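Local coordinates for protein peptidyl-prolyl cis-trans isomerase (Hirschia baltica, PDB 5EX2) that probably catalyses cis-trans isomerisation of peptide bonds preceding proline, as a periplasmic folding helper of the cyclophilin family, at residues Glu29-Val34 with Pro210-Ser215; Thr57-Gly62 with Gly77-Thr82; Phe171-Asp176 with Asp196-Leu201. All coordinates share one frame; numbering follows the deposited sequence. Where two conformers were deposited one is given.

Contact 1: residues Glu29-Val34 with Pro210-Ser215; sequences ETTKGV and PDILVS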
# COMPACT_ATOMS: atom_id res chain seq x y z
N GLU A 29 -13.16 2.24 -6.66
CA GLU A 29 -14.03 3.38 -6.83
C GLU A 29 -14.93 3.51 -5.62
O GLU A 29 -15.65 2.57 -5.30
CB GLU A 29 -14.89 3.22 -8.07
CG GLU A 29 -14.16 3.54 -9.36
CD GLU A 29 -13.90 5.03 -9.52
OE1 GLU A 29 -14.25 5.81 -8.59
OE2 GLU A 29 -13.34 5.43 -10.56
N THR A 30 -14.86 4.65 -4.93
CA THR A 30 -15.65 4.87 -3.73
C THR A 30 -16.59 6.04 -3.95
O THR A 30 -16.46 6.80 -4.92
CB THR A 30 -14.77 5.17 -2.48
OG1 THR A 30 -14.43 6.56 -2.47
CG2 THR A 30 -13.52 4.32 -2.44
N THR A 31 -17.53 6.20 -3.03
CA THR A 31 -18.45 7.30 -3.10
C THR A 31 -17.80 8.65 -2.76
O THR A 31 -18.46 9.67 -2.78
CB THR A 31 -19.68 7.05 -2.20
OG1 THR A 31 -19.25 6.56 -0.93
CG2 THR A 31 -20.60 6.02 -2.84
N LYS A 32 -16.50 8.64 -2.46
CA LYS A 32 -15.74 9.88 -2.29
C LYS A 32 -14.68 10.07 -3.37
O LYS A 32 -13.90 11.02 -3.33
CB LYS A 32 -15.07 9.90 -0.91
CG LYS A 32 -16.02 10.23 0.23
CD LYS A 32 -16.41 11.70 0.25
CE LYS A 32 -17.36 12.01 1.39
NZ LYS A 32 -18.59 11.18 1.32
N GLY A 33 -14.67 9.17 -4.35
CA GLY A 33 -13.70 9.22 -5.43
C GLY A 33 -12.89 7.94 -5.55
O GLY A 33 -13.14 6.93 -4.87
N VAL A 34 -11.90 7.99 -6.43
CA VAL A 34 -11.14 6.81 -6.79
C VAL A 34 -9.85 6.69 -5.99
O VAL A 34 -9.21 7.69 -5.66
CB VAL A 34 -10.83 6.80 -8.31
CG1 VAL A 34 -9.85 7.91 -8.70
CG2 VAL A 34 -10.33 5.44 -8.75
N PRO A 210 -22.71 5.32 5.79
CA PRO A 210 -21.30 5.15 5.41
C PRO A 210 -21.03 5.39 3.94
O PRO A 210 -21.92 5.18 3.11
CB PRO A 210 -21.00 3.69 5.75
CG PRO A 210 -22.09 3.26 6.65
CD PRO A 210 -23.28 4.08 6.33
N ASP A 211 -19.80 5.79 3.63
CA ASP A 211 -19.33 5.73 2.26
C ASP A 211 -19.22 4.27 1.81
O ASP A 211 -19.24 3.35 2.64
CB ASP A 211 -18.00 6.47 2.13
CG ASP A 211 -18.21 7.96 1.99
OD1 ASP A 211 -18.94 8.36 1.06
OD2 ASP A 211 -17.70 8.71 2.83
N ILE A 212 -19.14 4.07 0.49
CA ILE A 212 -19.24 2.75 -0.12
C ILE A 212 -18.09 2.54 -1.08
O ILE A 212 -17.71 3.46 -1.79
CB ILE A 212 -20.58 2.60 -0.89
CG1 ILE A 212 -21.76 2.89 0.05
CG2 ILE A 212 -20.71 1.22 -1.51
CD1 ILE A 212 -23.11 2.96 -0.65
N LEU A 213 -17.58 1.33 -1.10
CA LEU A 213 -16.70 0.86 -2.14
C LEU A 213 -17.61 0.39 -3.25
O LEU A 213 -18.16 -0.69 -3.20
CB LEU A 213 -15.81 -0.28 -1.64
CG LEU A 213 -14.86 -0.90 -2.66
CD1 LEU A 213 -13.95 0.13 -3.32
CD2 LEU A 213 -14.03 -1.96 -1.96
N VAL A 214 -17.79 1.24 -4.25
CA VAL A 214 -18.75 0.97 -5.32
C VAL A 214 -18.30 -0.17 -6.23
O VAL A 214 -19.10 -1.01 -6.66
CB VAL A 214 -18.99 2.25 -6.15
CG1 VAL A 214 -19.92 1.97 -7.32
CG2 VAL A 214 -19.51 3.37 -5.29
N SER A 215 -17.01 -0.17 -6.56
CA SER A 215 -16.46 -1.23 -7.40
C SER A 215 -14.97 -1.37 -7.17
O SER A 215 -14.31 -0.44 -6.74
CB SER A 215 -16.73 -0.94 -8.88
OG SER A 215 -15.99 0.19 -9.31

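Contact 2: residues Thr57-Gly62 with Gly77-Thr82; sequences TGLYSG and GDIAAT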
# COMPACT_ATOMS: atom_id res chain seq x y z
N THR A 57 -13.99 -11.80 -7.66
CA THR A 57 -15.33 -12.34 -7.39
C THR A 57 -16.43 -11.30 -7.59
O THR A 57 -17.61 -11.66 -7.67
CB THR A 57 -15.51 -12.85 -5.95
OG1 THR A 57 -15.48 -11.75 -5.04
CG2 THR A 57 -14.46 -13.89 -5.59
N GLY A 58 -16.05 -10.03 -7.63
CA GLY A 58 -17.01 -8.94 -7.67
C GLY A 58 -17.61 -8.60 -6.31
O GLY A 58 -18.36 -7.63 -6.19
N LEU A 59 -17.26 -9.36 -5.28
CA LEU A 59 -17.97 -9.24 -4.01
C LEU A 59 -17.64 -8.01 -3.18
O LEU A 59 -18.36 -7.69 -2.24
CB LEU A 59 -17.72 -10.49 -3.17
CG LEU A 59 -18.38 -11.75 -3.74
CD1 LEU A 59 -17.93 -12.98 -2.97
CD2 LEU A 59 -19.92 -11.64 -3.76
N TYR A 60 -16.57 -7.30 -3.51
CA TYR A 60 -16.31 -6.06 -2.80
C TYR A 60 -17.29 -4.97 -3.18
O TYR A 60 -17.44 -3.97 -2.47
CB TYR A 60 -14.91 -5.54 -3.06
CG TYR A 60 -13.82 -6.07 -2.17
CD1 TYR A 60 -14.02 -6.32 -0.82
CD2 TYR A 60 -12.55 -6.30 -2.69
CE1 TYR A 60 -12.98 -6.80 -0.01
CE2 TYR A 60 -11.52 -6.77 -1.91
CZ TYR A 60 -11.73 -7.01 -0.57
OH TYR A 60 -10.67 -7.47 0.20
N SER A 61 -17.93 -5.12 -4.33
CA SER A 61 -18.76 -4.05 -4.82
C SER A 61 -19.93 -3.85 -3.88
O SER A 61 -20.62 -4.80 -3.51
CB SER A 61 -19.23 -4.33 -6.24
OG SER A 61 -18.09 -4.30 -7.07
N GLY A 62 -20.12 -2.61 -3.47
CA GLY A 62 -21.18 -2.28 -2.53
C GLY A 62 -20.84 -2.42 -1.06
O GLY A 62 -21.67 -2.14 -0.21
N GLY A 77 -14.75 -3.56 3.29
CA GLY A 77 -14.58 -4.90 2.80
C GLY A 77 -15.28 -6.02 3.56
O GLY A 77 -14.94 -7.18 3.37
N ASP A 78 -16.29 -5.69 4.36
CA ASP A 78 -17.04 -6.72 5.07
C ASP A 78 -18.10 -7.24 4.12
O ASP A 78 -19.23 -6.73 4.09
CB ASP A 78 -17.64 -6.17 6.35
CG ASP A 78 -18.33 -7.24 7.18
OD1 ASP A 78 -18.32 -8.43 6.78
OD2 ASP A 78 -18.88 -6.87 8.24
N ILE A 79 -17.74 -8.25 3.35
CA ILE A 79 -18.60 -8.75 2.29
C ILE A 79 -19.90 -9.31 2.86
O ILE A 79 -20.98 -9.04 2.32
CB ILE A 79 -17.86 -9.82 1.46
CG1 ILE A 79 -16.73 -9.16 0.68
CG2 ILE A 79 -18.83 -10.57 0.54
CD1 ILE A 79 -15.81 -10.12 0.02
N ALA A 80 -19.82 -10.06 3.95
CA ALA A 80 -21.03 -10.69 4.48
C ALA A 80 -22.11 -9.66 4.82
O ALA A 80 -23.29 -9.90 4.60
CB ALA A 80 -20.69 -11.50 5.72
N ALA A 81 -21.69 -8.50 5.30
CA ALA A 81 -22.64 -7.50 5.76
C ALA A 81 -23.54 -6.98 4.64
O ALA A 81 -24.71 -6.66 4.88
CB ALA A 81 -21.90 -6.35 6.40
N THR A 82 -23.01 -6.88 3.42
CA THR A 82 -23.82 -6.37 2.31
C THR A 82 -24.24 -7.48 1.32
O THR A 82 -25.31 -7.38 0.71
CB THR A 82 -23.08 -5.23 1.57
OG1 THR A 82 -21.72 -5.59 1.34
CG2 THR A 82 -23.11 -3.95 2.39
O HOH W 1 -21.76 -5.99 -1.30

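Contact 3: residues Phe171-Asp176 with Asp196-Leu201; sequences FFLMRD and DVAKSL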
# COMPACT_ATOMS: atom_id res chain seq x y z
N PHE A 171 -10.38 -4.81 4.92
CA PHE A 171 -9.11 -4.13 4.73
C PHE A 171 -9.19 -2.75 5.35
O PHE A 171 -10.29 -2.25 5.64
CB PHE A 171 -8.78 -3.98 3.25
CG PHE A 171 -9.82 -3.21 2.51
CD1 PHE A 171 -10.91 -3.83 1.96
CD2 PHE A 171 -9.72 -1.83 2.44
CE1 PHE A 171 -11.90 -3.09 1.33
CE2 PHE A 171 -10.70 -1.08 1.82
CZ PHE A 171 -11.79 -1.72 1.26
N PHE A 172 -8.07 -2.11 5.61
CA PHE A 172 -8.16 -0.72 5.97
C PHE A 172 -7.15 0.12 5.22
O PHE A 172 -6.03 -0.30 4.88
CB PHE A 172 -8.08 -0.51 7.48
CG PHE A 172 -6.92 -1.15 8.13
CD1 PHE A 172 -6.95 -2.48 8.48
CD2 PHE A 172 -5.82 -0.39 8.48
CE1 PHE A 172 -5.89 -3.06 9.13
CE2 PHE A 172 -4.76 -0.96 9.13
CZ PHE A 172 -4.79 -2.30 9.45
N LEU A 173 -7.62 1.33 4.95
CA LEU A 173 -6.87 2.37 4.26
C LEU A 173 -6.28 3.30 5.29
O LEU A 173 -7.02 3.92 6.06
CB LEU A 173 -7.79 3.16 3.32
CG LEU A 173 -8.62 2.33 2.35
CD1 LEU A 173 -9.52 3.25 1.54
CD2 LEU A 173 -7.74 1.50 1.41
N MET A 174 -4.96 3.38 5.36
CA MET A 174 -4.33 4.21 6.38
C MET A 174 -4.45 5.69 6.07
O MET A 174 -4.00 6.15 5.04
CB MET A 174 -2.86 3.85 6.56
CG MET A 174 -2.59 2.44 7.01
SD MET A 174 -3.49 1.98 8.49
CE MET A 174 -3.09 3.32 9.58
N ARG A 175 -5.09 6.41 6.97
CA ARG A 175 -5.29 7.85 6.82
C ARG A 175 -4.19 8.65 7.50
O ARG A 175 -3.95 9.80 7.14
CB ARG A 175 -6.64 8.27 7.39
CG ARG A 175 -7.81 7.76 6.57
CD ARG A 175 -9.13 7.81 7.29
NE ARG A 175 -9.59 9.11 7.79
CZ ARG A 175 -10.79 9.65 7.52
NH1 ARG A 175 -11.61 9.11 6.61
NH2 ARG A 175 -11.14 10.78 8.12
N ASP A 176 -3.50 8.04 8.46
CA ASP A 176 -2.44 8.70 9.22
C ASP A 176 -1.50 7.65 9.76
O ASP A 176 -1.87 6.48 9.94
CB ASP A 176 -3.02 9.55 10.36
CG ASP A 176 -1.96 10.40 11.04
OD1 ASP A 176 -1.46 11.35 10.40
OD2 ASP A 176 -1.63 10.13 12.22
N ASP A 196 -6.11 11.22 -0.26
CA ASP A 196 -7.01 12.31 0.09
C ASP A 196 -8.47 11.81 0.09
O ASP A 196 -9.26 12.20 0.95
CB ASP A 196 -6.84 13.49 -0.88
CG ASP A 196 -7.05 13.13 -2.35
OD1 ASP A 196 -7.04 11.93 -2.72
OD2 ASP A 196 -7.22 14.07 -3.15
N VAL A 197 -8.80 10.94 -0.84
CA VAL A 197 -10.12 10.31 -0.88
C VAL A 197 -10.35 9.50 0.40
O VAL A 197 -11.40 9.62 1.05
CB VAL A 197 -10.28 9.42 -2.13
CG1 VAL A 197 -11.53 8.57 -2.04
CG2 VAL A 197 -10.32 10.28 -3.38
N ALA A 198 -9.37 8.68 0.78
CA ALA A 198 -9.47 7.87 1.99
C ALA A 198 -9.70 8.74 3.21
O ALA A 198 -10.45 8.39 4.13
CB ALA A 198 -8.22 7.01 2.17
N LYS A 199 -8.99 9.87 3.27
CA LYS A 199 -9.11 10.81 4.38
C LYS A 199 -10.45 11.54 4.40
O LYS A 199 -10.77 12.20 5.37
CB LYS A 199 -7.98 11.83 4.36
CG LYS A 199 -6.62 11.29 4.71
CD LYS A 199 -5.63 12.46 4.66
CE LYS A 199 -4.24 12.14 5.10
NZ LYS A 199 -3.38 13.34 4.88
N SER A 200 -11.22 11.43 3.33
CA SER A 200 -12.51 12.11 3.25
C SER A 200 -13.68 11.16 3.53
O SER A 200 -14.82 11.60 3.60
CB SER A 200 -12.70 12.77 1.88
OG SER A 200 -12.97 11.82 0.86
N LEU A 201 -13.41 9.85 3.63
CA LEU A 201 -14.49 8.90 3.90
C LEU A 201 -15.15 9.23 5.23
O LEU A 201 -14.48 9.64 6.18
CB LEU A 201 -13.96 7.46 3.87
CG LEU A 201 -13.41 7.01 2.52
CD1 LEU A 201 -12.65 5.73 2.63
CD2 LEU A 201 -14.54 6.82 1.52
O HOH W 2 -13.39 12.17 7.01
O HOH W 3 -1.98 11.91 7.18

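Contact 1: residues Glu29-Val34 with Pro210-Ser215
Asp-211 OD1 takes two strong donors from the turn facing it. Thr-31 OG1 donates a hydrogen bond to the anti lone pair of Asp-211 OD1 (2.7 Å), and Lys-32 NZ approaches on the syn side, 2.9 Å from the same oxygen, as a salt bridge that also takes in Asp-211 OD2 more weakly. Thr-31 OG1 also accepts, from Ile-212 N at 2.9 Å, so one hydroxyl bridges side chain and backbone. That double role depends on OG1 standing between the backbone N and the carbonyl carbon (chi1 45°), while CG2 lies against Ile-212 CB and Val-214 CG2. Lys-32 reaches the carboxylate through bends at chi2 and chi4.

Behind this shell, the backbones run antiparallel. Thr-31 N bonds to Ile-212 O, and Glu-29 N to Ser-215 O. Glu-29 O meets Val-214 N at 2.7 Å and, weakly, Ser-215 N at 3.3 Å: a classic beta bulge. The donor loop is a type I turn from Thr-30 to Gly-33, in which Thr-30 OG1 accepts from Lys-32 N, an ST turn, and donates to Gly-33 O. Asp-211 OD2 is held by Thr-202 N.

In the cyclophilin barrel these bonds fasten the hairpin of strands 25-30 and 33-39 to strand 212-218. With Asp-211 buried and gripped by a hydroxyl, an ammonium and a backbone N-H, its carboxylate would be expected to stay ionised.

Contact 2: residues Thr57-Gly62 with Gly77-Thr82
No direct hydrogen bond joins the two segments; the contact rests on apolar packing and one water. Ile-79 has the largest share. Its CG1 is anti to the carbonyl carbon and the chain continues extended (chi2 170°), which brings CD1 to 3.7 Å from Leu-59 CB. CG2, anti to the backbone N, reaches the same CB at 3.9 Å, so both methyls of the isoleucine rest on one beta carbon. Between them, Ile-79 CG1 lies 3.7 Å from Leu-59 O.

The ring of Tyr-60 (chi1 -86°) meets the other segment along its CD1-CE1 side. Gly-77 CA sits obliquely 3.8 Å from Tyr-60 CE1, and Gly-77 O lies at the ring edge, in plane. A beta carbon on Gly-77 would be pressed tightly against CE1, so the close approach depends on a bare alpha carbon. The phenol OH bonds to Asp-169 O; Asp-169 OD2 also receives Ile-79 N.

At the far end, Thr-82 turns CG2 to 3.5 Å from Gly-62 O. Its OG1 occupies the crowded position between backbone N and carbonyl carbon (chi1 45°). A water 2.7 Å from Thr-82 OG1 donates to Ser-61 O.

Segment 57-62 is the connection from helix 45-57 to barrel strand 63-69, entered through an ST turn at Thr-57 and a type I turn from Gly-58 to Ser-61. Its join to the short helix 79-83 is therefore mainly van der Waals packing of methyls and a ring against backbone and side-chain atoms, with the water supplying a polar link at the Thr-82 end.

Contact 3: residues Phe171-Asp176 with Asp196-Leu201
Arg-175 lays its side chain along residues 198-201. CG stands anti to the carbonyl carbon, chi2 keeps the chain extended, and a bend at chi3 (58°) turns the guanidinium toward the carbonyls of Ala-198, Lys-199 and Leu-201. NH1 donates to Leu-201 O at 3.0 Å, nearly straight (157°) and in the guanidinium plane, using a carbonyl lone pair. Its second bond, to Ala-198 O at 2.8 Å, is weak because the N-H is strongly bent from the line. Lys-199 O takes a different position, 2.9 Å above one guanidinium face and offset toward the rim; despite its nearness to NH2 the angle is poor for a hydrogen bond. NH2 instead donates to a water that itself donates to Leu-201 O. A bound magnesium ion lies about 3 Å from the nearest atom of the Arg-175 side chain.

The acceptors lie on a type I turn from Ala-198 to Leu-201, in the segment that carries helix 195-198 and packs against the cyclophilin beta-barrel; strand 171-174 is one of the barrel strands, and Arg-175 follows it directly. An alanine at Arg-175 would remove the guanidinium and is likely to leave the Leu-201 carbonyl without its straight donor and to loosen the strand end from this turn.

Lys-199 stretches its chain, extended beyond CG, past Arg-175, with CG 4.0 Å from Arg-175 CB and CE close to Arg-175 O. A second water donates to Arg-175 O and accepts weakly from Lys-199 NZ.

Deeper in, Leu-173 points its CD1 between Ala-198 CB, at 4.0 Å, and Leu-201 CD1, at 4.1 Å, the two leucines crossing at about a right angle. Phe-65 of strand 63-69 touches both leucines.

In the fold
From the N terminus, the chain first passes residues 29-34, the turn between strands 25-30 and 33-39, whose partner arrives only after 175 residues; contact 1 thus closes the longest loop and joins the first and last strands of the barrel. Inside it, contact 2 closes a short loop formed by strands 63-69 and 73-76. Contact 3 follows in series, spanning strand 187-191 and tying strand 171-174 to helix 195-198. Contacts 2 and 3 are both nested in contact 1 and do not cross. All three touch: Leu-213 O probably accepts from Gly-62 N, Thr-30 OG1 packs on Val-197 CG1, and Gly-77 meets Phe-171.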